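Local structure of DUF2235 domain-containing protein (Pseudomonas aeruginosa, 4O5P) at residues A[344-350]-A[685-690]; A[691-697]-A[775-781]; A[512-516]-A[547-551]. The protein is a type VI secretion effector of the Tle1 family that probably hydrolyses phospholipids through an alpha/beta-hydrolase-type catalytic domain. All coordinates share one frame; numbering follows the deposited sequence.

Contact 1: A[344-350]-A[685-690]; sequences FPLDSIR and RLVHFD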
loop_
_atom_site.group_PDB
_atom_site.type_symbol
_atom_site.label_atom_id
_atom_site.label_comp_id
_atom_site.label_asym_id
_atom_site.label_seq_id
_atom_site.Cartn_x
_atom_site.Cartn_y
_atom_site.Cartn_z
ATOM N N PHE A 344 -8.991 -1.846 0.306
ATOM C CA PHE A 344 -7.709 -2.171 0.929
ATOM C C PHE A 344 -7.480 -3.669 1.185
ATOM O O PHE A 344 -7.220 -4.074 2.322
ATOM C CB PHE A 344 -7.522 -1.346 2.214
ATOM C CG PHE A 344 -7.231 0.104 1.954
ATOM C CD1 PHE A 344 -8.243 0.975 1.558
ATOM C CD2 PHE A 344 -5.945 0.597 2.084
ATOM C CE1 PHE A 344 -7.974 2.300 1.299
ATOM C CE2 PHE A 344 -5.667 1.929 1.831
ATOM C CZ PHE A 344 -6.673 2.777 1.435
ATOM N N PRO A 345 -7.526 -4.493 0.118
ATOM C CA PRO A 345 -7.230 -5.910 0.335
ATOM C C PRO A 345 -5.761 -6.138 0.694
ATOM O O PRO A 345 -4.863 -5.393 0.262
ATOM C CB PRO A 345 -7.569 -6.559 -1.018
ATOM C CG PRO A 345 -7.422 -5.445 -2.028
ATOM C CD PRO A 345 -7.848 -4.201 -1.291
ATOM N N LEU A 346 -5.526 -7.172 1.494
ATOM C CA LEU A 346 -4.195 -7.480 1.946
ATOM C C LEU A 346 -3.512 -8.433 0.962
ATOM O O LEU A 346 -4.144 -9.323 0.389
ATOM C CB LEU A 346 -4.267 -8.117 3.341
ATOM C CG LEU A 346 -2.949 -8.531 3.993
ATOM C CD1 LEU A 346 -2.034 -7.317 4.237
ATOM C CD2 LEU A 346 -3.227 -9.262 5.297
ATOM N N ASP A 347 -2.226 -8.217 0.731
ATOM C CA ASP A 347 -1.414 -9.278 0.160
ATOM C C ASP A 347 -0.520 -9.866 1.240
ATOM O O ASP A 347 0.455 -9.245 1.667
ATOM C CB ASP A 347 -0.571 -8.784 -1.026
ATOM C CG ASP A 347 -1.186 -9.148 -2.365
ATOM O OD1 ASP A 347 -2.036 -8.372 -2.849
ATOM O OD2 ASP A 347 -0.820 -10.204 -2.945
ATOM N N SER A 348 -0.846 -11.076 1.665
ATOM C CA SER A 348 0.038 -11.816 2.557
ATOM C C SER A 348 1.343 -12.175 1.825
ATOM O O SER A 348 1.389 -12.189 0.600
ATOM C CB SER A 348 -0.666 -13.086 3.026
ATOM O OG SER A 348 0.180 -13.896 3.831
ATOM N N ILE A 349 2.405 -12.449 2.567
ATOM C CA ILE A 349 3.636 -12.925 1.939
ATOM C C ILE A 349 3.687 -14.452 1.932
ATOM O O ILE A 349 4.721 -15.039 1.589
ATOM C CB ILE A 349 4.882 -12.405 2.646
ATOM C CG1 ILE A 349 4.861 -12.785 4.127
ATOM C CG2 ILE A 349 5.025 -10.897 2.462
ATOM C CD1 ILE A 349 6.210 -12.669 4.792
ATOM N N ARG A 350 2.573 -15.077 2.318
ATOM C CA ARG A 350 2.393 -16.536 2.194
ATOM C C ARG A 350 2.207 -16.937 0.728
ATOM O O ARG A 350 1.591 -16.214 -0.063
ATOM C CB ARG A 350 1.173 -17.035 3.001
ATOM C CG ARG A 350 1.272 -18.507 3.499
ATOM C CD ARG A 350 0.075 -18.896 4.363
ATOM N NE ARG A 350 -1.151 -19.084 3.574
ATOM C CZ ARG A 350 -2.373 -19.004 4.085
ATOM N NH1 ARG A 350 -2.526 -18.703 5.363
ATOM N NH2 ARG A 350 -3.434 -19.183 3.318
ATOM N N ARG A 685 -12.141 -9.146 5.234
ATOM C CA ARG A 685 -11.227 -8.436 4.351
ATOM C C ARG A 685 -10.718 -9.413 3.296
ATOM O O ARG A 685 -10.491 -10.593 3.595
ATOM C CB ARG A 685 -10.059 -7.890 5.168
ATOM C CG ARG A 685 -8.987 -7.174 4.363
ATOM C CD ARG A 685 -7.812 -6.783 5.253
ATOM N NE ARG A 685 -6.975 -5.798 4.580
ATOM C CZ ARG A 685 -5.788 -5.389 5.015
ATOM N NH1 ARG A 685 -5.274 -5.881 6.144
ATOM N NH2 ARG A 685 -5.117 -4.497 4.305
ATOM N N LEU A 686 -10.553 -8.953 2.063
ATOM C CA LEU A 686 -9.996 -9.842 1.041
ATOM C C LEU A 686 -8.492 -9.946 1.247
ATOM O O LEU A 686 -7.823 -8.928 1.487
ATOM C CB LEU A 686 -10.311 -9.339 -0.371
ATOM C CG LEU A 686 -9.551 -9.989 -1.538
ATOM C CD1 LEU A 686 -9.864 -11.498 -1.641
ATOM C CD2 LEU A 686 -9.935 -9.282 -2.820
ATOM N N VAL A 687 -7.971 -11.177 1.165
ATOM C CA VAL A 687 -6.549 -11.438 1.339
ATOM C C VAL A 687 -6.047 -12.309 0.197
ATOM O O VAL A 687 -6.647 -13.344 -0.114
ATOM C CB VAL A 687 -6.246 -12.169 2.674
ATOM C CG1 VAL A 687 -4.724 -12.344 2.852
ATOM C CG2 VAL A 687 -6.809 -11.415 3.844
ATOM N N HIS A 688 -4.970 -11.873 -0.443
ATOM C CA HIS A 688 -4.299 -12.682 -1.455
ATOM C C HIS A 688 -3.090 -13.383 -0.861
ATOM O O HIS A 688 -2.346 -12.785 -0.084
ATOM C CB HIS A 688 -3.827 -11.808 -2.623
ATOM C CG HIS A 688 -4.947 -11.180 -3.393
ATOM N ND1 HIS A 688 -5.566 -10.016 -2.993
ATOM C CD2 HIS A 688 -5.568 -11.563 -4.532
ATOM C CE1 HIS A 688 -6.519 -9.708 -3.853
ATOM N NE2 HIS A 688 -6.543 -10.632 -4.796
ATOM N N PHE A 689 -2.889 -14.642 -1.230
ATOM C CA PHE A 689 -1.649 -15.327 -0.881
ATOM C C PHE A 689 -1.060 -15.754 -2.218
ATOM O O PHE A 689 -1.328 -16.864 -2.702
ATOM C CB PHE A 689 -1.883 -16.554 0.008
ATOM C CG PHE A 689 -2.830 -16.325 1.156
ATOM C CD1 PHE A 689 -4.205 -16.488 0.988
ATOM C CD2 PHE A 689 -2.348 -16.010 2.419
ATOM C CE1 PHE A 689 -5.074 -16.296 2.059
ATOM C CE2 PHE A 689 -3.213 -15.817 3.486
ATOM C CZ PHE A 689 -4.570 -15.954 3.303
ATOM N N ASP A 690 -0.295 -14.851 -2.829
ATOM C CA ASP A 690 0.190 -15.047 -4.192
ATOM C C ASP A 690 -0.979 -15.229 -5.159
ATOM O O ASP A 690 -1.751 -14.300 -5.364
ATOM C CB ASP A 690 1.178 -16.213 -4.252
ATOM C CG ASP A 690 1.847 -16.359 -5.615
ATOM O OD1 ASP A 690 1.722 -15.462 -6.488
ATOM O OD2 ASP A 690 2.531 -17.384 -5.799
HETATM O O HOH W 1 0.383 -12.298 -1.825
HETATM O O HOH W 2 -0.988 -11.424 -5.238
#
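Leu346 and Asp347 pair with Val687 and His688 as parallel strands. This is a buried beta contact that joins the Tle1-like catalytic and C-terminal family regions. Leu346 is bonded through both its N and its O: its N donates to Leu686 O (2.9 Å), and its O accepts a nearly straight bond from His688 N (2.8 Å, 171°). Ser348 N then donates to His688 O.

At one end Arg685 reaches across to the start of segment 344-350. Its side chain is extended from CG to NE, which brings the guanidinium side-on to Phe344 O. NE and NH2 both donate to that one oxygen, NE at 2.9 Å, and the oxygen lies in the guanidinium plane. Leu346 CB sits over the centre of one face, 3.5 Å from Arg685 CZ.

At the other end Arg350 bends at chi3 (73°) and lays its guanidinium flat on Phe689. The planes are 3° apart and Arg350 CZ is 3.6 Å from the ring centroid, a cation-pi stack. Val687 CG1 covers the opposite ring face near the rim. Arg350 NH2 also forms a salt bridge with Glu470, and NE bonds to Ser364, which would limit how far the group can turn.

Two waters bridge Asp347 OD2 to the backbone of Asp690. One accepts from Asp690 N; the other donates to both Asp347 OD2 and Asp690 O.

Arg685 NH2 also forms a salt bridge with Asp281, the acid of a probable Ser-His-Asp triad with Ser237 and His379. Through Arg685, held by Phe344 O, the contact thus ties the C-terminal region to a residue of the likely active site.

Contact 2: A[691-697]-A[775-781]; sequences NESNKRL and FTREPGD
The guanidinium of Arg777 has Arg696 CG over one face, 3.4 Å above the plane and displaced toward the rim. Asn694 O lies at its edge, in the plane, and accepts a weak bond from Arg777 NE (3.4 Å). Arg777 is extended from CG to NE, and this carries the group across the 694-696 turn. The guanidinium planes of Arg696 and Arg777 are only 15° apart, but their charged atoms do not touch; Arg696 NE instead forms a salt bridge with Asp618. The Phe775 ring meets the Arg696 backbone at its edge.

The amide of Asn691 turns its ND2 to Asp781 OD1 (2.9 Å). The acceptor is close to the amide plane, while the bond meets the syn side of the carboxylate, 24° out of its plane. Asn691 CG lies between the backbone N and the carbonyl carbon (chi1 62°). This aims the amide at the first turn of the helix. Asn691 O accepts from Gly780 N (3.1 Å), so backbone and side chain of one residue hold two successive helix residues.

Further along, Ser693 N donates to Arg777 O. Ser693 OG donates to Lys695 O (2.9 Å), closing its own turn, and rests against Pro779 CD. Leu697 and Thr776 form an antiparallel hydrogen-bonded pair, each N donating to the other's O. Thr776 OG1 accepts from Glu778 N in an ST turn just before the helix.

The segment 775-781 runs from the loop after helix 767-772 into helix 779-787, beside strand 692-693. Leu697 CD1 packs on Pro779 CG (4.0 Å), and both side chains also touch Phe612 of strand 609-614.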
loop_
_atom_site.group_PDB
_atom_site.type_symbol
_atom_site.label_atom_id
_atom_site.label_comp_id
_atom_site.label_asym_id
_atom_site.label_seq_id
_atom_site.Cartn_x
_atom_site.Cartn_y
_atom_site.Cartn_z
ATOM N N ASN A 691 -1.114 -16.408 -5.756
ATOM C CA ASN A 691 -2.177 -16.634 -6.722
ATOM C C ASN A 691 -3.509 -16.960 -6.058
ATOM O O ASN A 691 -4.545 -16.910 -6.705
ATOM C CB ASN A 691 -1.800 -17.754 -7.705
ATOM C CG ASN A 691 -1.595 -19.091 -7.013
ATOM O OD1 ASN A 691 -0.979 -19.155 -5.952
ATOM N ND2 ASN A 691 -2.122 -20.160 -7.606
ATOM N N GLU A 692 -3.470 -17.299 -4.771
ATOM C CA GLU A 692 -4.681 -17.737 -4.069
ATOM C C GLU A 692 -5.310 -16.592 -3.275
ATOM O O GLU A 692 -4.649 -15.591 -2.992
ATOM C CB GLU A 692 -4.344 -18.899 -3.117
ATOM C CG GLU A 692 -3.596 -20.048 -3.785
ATOM C CD GLU A 692 -3.384 -21.227 -2.858
ATOM O OE1 GLU A 692 -2.835 -21.045 -1.749
ATOM O OE2 GLU A 692 -3.782 -22.346 -3.241
ATOM N N SER A 693 -6.582 -16.747 -2.907
ATOM C CA SER A 693 -7.264 -15.752 -2.092
ATOM C C SER A 693 -8.089 -16.450 -1.007
ATOM O O SER A 693 -8.376 -17.654 -1.109
ATOM C CB SER A 693 -8.160 -14.853 -2.973
ATOM O OG SER A 693 -8.995 -15.642 -3.809
ATOM N N ASN A 694 -8.474 -15.709 0.034
ATOM C CA ASN A 694 -9.274 -16.300 1.111
ATOM C C ASN A 694 -10.755 -16.425 0.794
ATOM O O ASN A 694 -11.482 -17.132 1.487
ATOM C CB ASN A 694 -9.084 -15.546 2.441
ATOM C CG ASN A 694 -9.571 -14.092 2.380
ATOM O OD1 ASN A 694 -9.675 -13.488 1.303
ATOM N ND2 ASN A 694 -9.856 -13.520 3.548
ATOM N N LYS A 695 -11.214 -15.711 -0.224
ATOM C CA LYS A 695 -12.601 -15.835 -0.637
ATOM C C LYS A 695 -12.670 -16.028 -2.144
ATOM O O LYS A 695 -11.705 -15.741 -2.874
ATOM C CB LYS A 695 -13.406 -14.611 -0.207
ATOM C CG LYS A 695 -12.972 -13.328 -0.889
ATOM C CD LYS A 695 -13.821 -12.142 -0.426
ATOM C CE LYS A 695 -13.605 -11.826 1.050
ATOM N NZ LYS A 695 -14.588 -10.802 1.512
ATOM N N ARG A 696 -13.808 -16.529 -2.604
ATOM C CA ARG A 696 -14.017 -16.777 -4.015
ATOM C C ARG A 696 -14.216 -15.462 -4.744
ATOM O O ARG A 696 -14.890 -14.549 -4.243
ATOM C CB ARG A 696 -15.228 -17.698 -4.225
ATOM C CG ARG A 696 -15.068 -19.080 -3.574
ATOM C CD ARG A 696 -16.059 -20.078 -4.155
ATOM N NE ARG A 696 -17.405 -19.835 -3.657
ATOM C CZ ARG A 696 -18.516 -20.304 -4.214
ATOM N NH1 ARG A 696 -18.464 -21.042 -5.319
ATOM N NH2 ARG A 696 -19.682 -20.016 -3.665
ATOM N N LEU A 697 -13.613 -15.361 -5.925
ATOM C CA LEU A 697 -13.703 -14.159 -6.725
ATOM C C LEU A 697 -13.996 -14.516 -8.165
ATOM O O LEU A 697 -13.633 -15.602 -8.632
ATOM C CB LEU A 697 -12.396 -13.374 -6.670
ATOM C CG LEU A 697 -11.889 -12.862 -5.327
ATOM C CD1 LEU A 697 -10.521 -12.226 -5.537
ATOM C CD2 LEU A 697 -12.864 -11.845 -4.764
ATOM N N PHE A 775 -16.207 -18.334 -10.171
ATOM C CA PHE A 775 -15.781 -17.982 -8.822
ATOM C C PHE A 775 -14.758 -18.998 -8.313
ATOM O O PHE A 775 -15.085 -20.174 -8.135
ATOM C CB PHE A 775 -16.988 -17.952 -7.877
ATOM C CG PHE A 775 -17.852 -16.733 -8.031
ATOM C CD1 PHE A 775 -17.416 -15.490 -7.573
ATOM C CD2 PHE A 775 -19.107 -16.833 -8.600
ATOM C CE1 PHE A 775 -18.218 -14.374 -7.712
ATOM C CE2 PHE A 775 -19.915 -15.721 -8.740
ATOM C CZ PHE A 775 -19.473 -14.492 -8.295
ATOM N N THR A 776 -13.523 -18.560 -8.083
ATOM C CA THR A 776 -12.499 -19.452 -7.542
ATOM C C THR A 776 -11.641 -18.761 -6.492
ATOM O O THR A 776 -11.627 -17.530 -6.401
ATOM C CB THR A 776 -11.532 -19.969 -8.624
ATOM O OG1 THR A 776 -10.487 -19.014 -8.825
ATOM C CG2 THR A 776 -12.258 -20.237 -9.925
ATOM N N ARG A 777 -10.923 -19.560 -5.711
ATOM C CA ARG A 777 -9.918 -19.033 -4.785
ATOM C C ARG A 777 -8.522 -19.016 -5.408
ATOM O O ARG A 777 -7.519 -18.859 -4.708
ATOM C CB ARG A 777 -9.906 -19.834 -3.490
ATOM C CG ARG A 777 -11.083 -19.491 -2.590
ATOM C CD ARG A 777 -10.955 -20.105 -1.205
ATOM N NE ARG A 777 -12.164 -19.827 -0.425
ATOM C CZ ARG A 777 -13.329 -20.441 -0.611
ATOM N NH1 ARG A 777 -13.447 -21.394 -1.532
ATOM N NH2 ARG A 777 -14.382 -20.110 0.128
ATOM N N GLU A 778 -8.444 -19.173 -6.723
ATOM C CA GLU A 778 -7.170 -18.916 -7.385
ATOM C C GLU A 778 -7.340 -17.847 -8.444
ATOM O O GLU A 778 -7.198 -18.127 -9.631
ATOM C CB GLU A 778 -6.607 -20.179 -8.015
ATOM C CG GLU A 778 -6.458 -21.339 -7.052
ATOM C CD GLU A 778 -7.348 -22.478 -7.462
ATOM O OE1 GLU A 778 -8.471 -22.561 -6.914
ATOM O OE2 GLU A 778 -6.929 -23.267 -8.350
ATOM N N PRO A 779 -7.616 -16.609 -8.012
ATOM C CA PRO A 779 -7.847 -15.531 -8.974
ATOM C C PRO A 779 -6.594 -15.188 -9.789
ATOM O O PRO A 779 -6.722 -14.710 -10.907
ATOM C CB PRO A 779 -8.260 -14.359 -8.076
ATOM C CG PRO A 779 -7.583 -14.628 -6.766
ATOM C CD PRO A 779 -7.651 -16.122 -6.617
ATOM N N GLY A 780 -5.406 -15.432 -9.243
ATOM C CA GLY A 780 -4.181 -15.193 -9.994
ATOM C C GLY A 780 -4.096 -16.053 -11.249
ATOM O O GLY A 780 -3.632 -15.607 -12.315
ATOM N N ASP A 781 -4.556 -17.289 -11.110
ATOM C CA ASP A 781 -4.603 -18.257 -12.204
ATOM C C ASP A 781 -5.560 -17.812 -13.324
ATOM O O ASP A 781 -5.209 -17.865 -14.515
ATOM C CB ASP A 781 -5.072 -19.617 -11.673
ATOM C CG ASP A 781 -4.106 -20.244 -10.670
ATOM O OD1 ASP A 781 -3.133 -19.590 -10.222
ATOM O OD2 ASP A 781 -4.351 -21.416 -10.305
HETATM O O HOH W 3 -11.430 -16.703 -10.058
#

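Contact 3: A[512-516]-A[547-551]; sequences AWEAL and NVALI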
loop_
_atom_site.group_PDB
_atom_site.type_symbol
_atom_site.label_atom_id
_atom_site.label_comp_id
_atom_site.label_asym_id
_atom_site.label_seq_id
_atom_site.Cartn_x
_atom_site.Cartn_y
_atom_site.Cartn_z
ATOM N N ALA A 512 -13.866 27.115 2.224
ATOM C CA ALA A 512 -12.744 28.029 2.025
ATOM C C ALA A 512 -11.437 27.284 1.732
ATOM O O ALA A 512 -10.881 27.401 0.638
ATOM C CB ALA A 512 -12.580 28.938 3.236
ATOM N N TRP A 513 -10.950 26.533 2.718
ATOM C CA TRP A 513 -9.753 25.709 2.551
ATOM C C TRP A 513 -9.792 24.926 1.246
ATOM O O TRP A 513 -8.801 24.897 0.510
ATOM C CB TRP A 513 -9.580 24.726 3.722
ATOM C CG TRP A 513 -8.970 25.316 4.970
ATOM C CD1 TRP A 513 -9.588 25.501 6.180
ATOM C CD2 TRP A 513 -7.624 25.778 5.136
ATOM N NE1 TRP A 513 -8.708 26.053 7.080
ATOM C CE2 TRP A 513 -7.497 26.233 6.463
ATOM C CE3 TRP A 513 -6.513 25.855 4.291
ATOM C CZ2 TRP A 513 -6.304 26.752 6.959
ATOM C CZ3 TRP A 513 -5.336 26.382 4.783
ATOM C CH2 TRP A 513 -5.242 26.828 6.102
ATOM N N GLU A 514 -10.923 24.294 0.950
ATOM C CA GLU A 514 -11.016 23.548 -0.308
ATOM C C GLU A 514 -10.789 24.413 -1.564
ATOM O O GLU A 514 -9.960 24.069 -2.415
ATOM C CB GLU A 514 -12.324 22.760 -0.398
ATOM C CG GLU A 514 -12.599 22.150 -1.774
ATOM C CD GLU A 514 -11.468 21.280 -2.313
ATOM O OE1 GLU A 514 -10.687 20.705 -1.523
ATOM O OE2 GLU A 514 -11.359 21.163 -3.551
ATOM N N ALA A 515 -11.491 25.539 -1.676
ATOM C CA ALA A 515 -11.347 26.367 -2.873
ATOM C C ALA A 515 -9.939 26.979 -3.003
ATOM O O ALA A 515 -9.389 27.076 -4.125
ATOM C CB ALA A 515 -12.441 27.434 -2.928
ATOM N N LEU A 516 -9.356 27.369 -1.864
ATOM C CA LEU A 516 -7.974 27.865 -1.832
ATOM C C LEU A 516 -6.993 26.783 -2.302
ATOM O O LEU A 516 -6.073 27.050 -3.086
ATOM C CB LEU A 516 -7.575 28.309 -0.420
ATOM C CG LEU A 516 -8.285 29.510 0.202
ATOM C CD1 LEU A 516 -7.873 29.716 1.657
ATOM C CD2 LEU A 516 -8.001 30.750 -0.621
ATOM N N ASN A 547 -12.028 33.786 1.247
ATOM C CA ASN A 547 -11.513 32.522 1.774
ATOM C C ASN A 547 -10.279 32.704 2.643
ATOM O O ASN A 547 -10.174 32.124 3.731
ATOM C CB ASN A 547 -11.228 31.561 0.613
ATOM C CG ASN A 547 -12.494 31.090 -0.060
ATOM O OD1 ASN A 547 -13.550 31.031 0.572
ATOM N ND2 ASN A 547 -12.406 30.762 -1.343
ATOM N N VAL A 548 -9.350 33.518 2.154
ATOM C CA VAL A 548 -8.149 33.872 2.895
ATOM C C VAL A 548 -8.529 34.570 4.192
ATOM O O VAL A 548 -7.797 34.509 5.175
ATOM C CB VAL A 548 -7.226 34.765 2.045
ATOM C CG1 VAL A 548 -6.014 35.231 2.839
ATOM C CG2 VAL A 548 -6.784 34.016 0.808
ATOM N N ALA A 549 -9.689 35.222 4.200
ATOM C CA ALA A 549 -10.171 35.858 5.418
ATOM C C ALA A 549 -10.807 34.841 6.365
ATOM O O ALA A 549 -10.657 34.941 7.584
ATOM C CB ALA A 549 -11.149 36.988 5.086
ATOM N N LEU A 550 -11.513 33.865 5.801
ATOM C CA LEU A 550 -12.163 32.824 6.592
ATOM C C LEU A 550 -11.160 31.966 7.382
ATOM O O LEU A 550 -11.514 31.362 8.387
ATOM C CB LEU A 550 -13.087 31.968 5.718
ATOM C CG LEU A 550 -14.328 32.703 5.190
ATOM C CD1 LEU A 550 -14.961 32.000 3.994
ATOM C CD2 LEU A 550 -15.356 32.917 6.305
ATOM N N ILE A 551 -9.913 31.911 6.930
ATOM C CA ILE A 551 -8.834 31.567 7.848
ATOM C C ILE A 551 -8.178 32.872 8.267
ATOM O O ILE A 551 -8.263 33.855 7.550
ATOM C CB ILE A 551 -7.752 30.692 7.232
ATOM C CG1 ILE A 551 -8.095 30.281 5.786
ATOM C CG2 ILE A 551 -7.463 29.533 8.177
ATOM C CD1 ILE A 551 -9.088 29.138 5.670
#
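Trp513 has CG anti to its carbonyl carbon (chi1 -80°), and this swings the indole back toward Ile551 although its CB points away. Ile551 is modelled with a nearly eclipsed first torsion (chi1 -4°), and its second torsion then sets CD1 over the indole. CD1 stands 3.4 Å from the centroid of the five-membered ring of Trp513, 13° off its normal, a CH-pi contact over the face. The eclipsed torsion and the very short approach of Ile551 CG2 to Trp513 CZ2 (3.2 Å) are doubtful in detail.

Away from the indole, Ala512 packs against the other helix, its CB 3.9 Å from Leu550 CB. Asn547 projects toward Ala512 and places OD1 3.4 Å from Ala512 CA, while ND2 lies against Ala515 CB. Leu516 and Asn547 lie alongside each other, pointing opposite ways. Leu516 CD2 touches Asn547 CB (3.5 Å) and reaches Val548 CG2 at 3.8 Å.

The contact joins helix 507-528 to the C-terminal end of helix 538-550, and Ile551 is the first residue beyond that end. Gln509 binds Leu550 O near the same helix end, and the ring of Phe566 meets Trp513. Between the two segments the chemistry is almost wholly van der Waals and CH-pi. Cohesion therefore rests on shape: the small Ala512 is consistent with the close approach of the helices there (Ala512 CA to Asn547 CA, 4.7 Å), and Ile551 fits against the tryptophan.

In the fold
Contacts 1 and 2 are in touch, with centres about 11 Å apart. They share a three-stranded sheet: 687-689 is its middle strand, with 346-353 and 692-693 on its two sides. Asn694 of contact 2 joins them, probably hydrogen-bonding to Val687 N and Arg685 O. Contact 1 is buried and links the two family regions, while contact 2 is partly buried and stays within the C-terminal one. Both rely on backbone hydrogen bonds and arginines. Contact 3 is also partly buried but lies far off, its centre about 41 Å from that of contact 1. It pairs two helices through apolar packing, without hydrogen bonds between its segments.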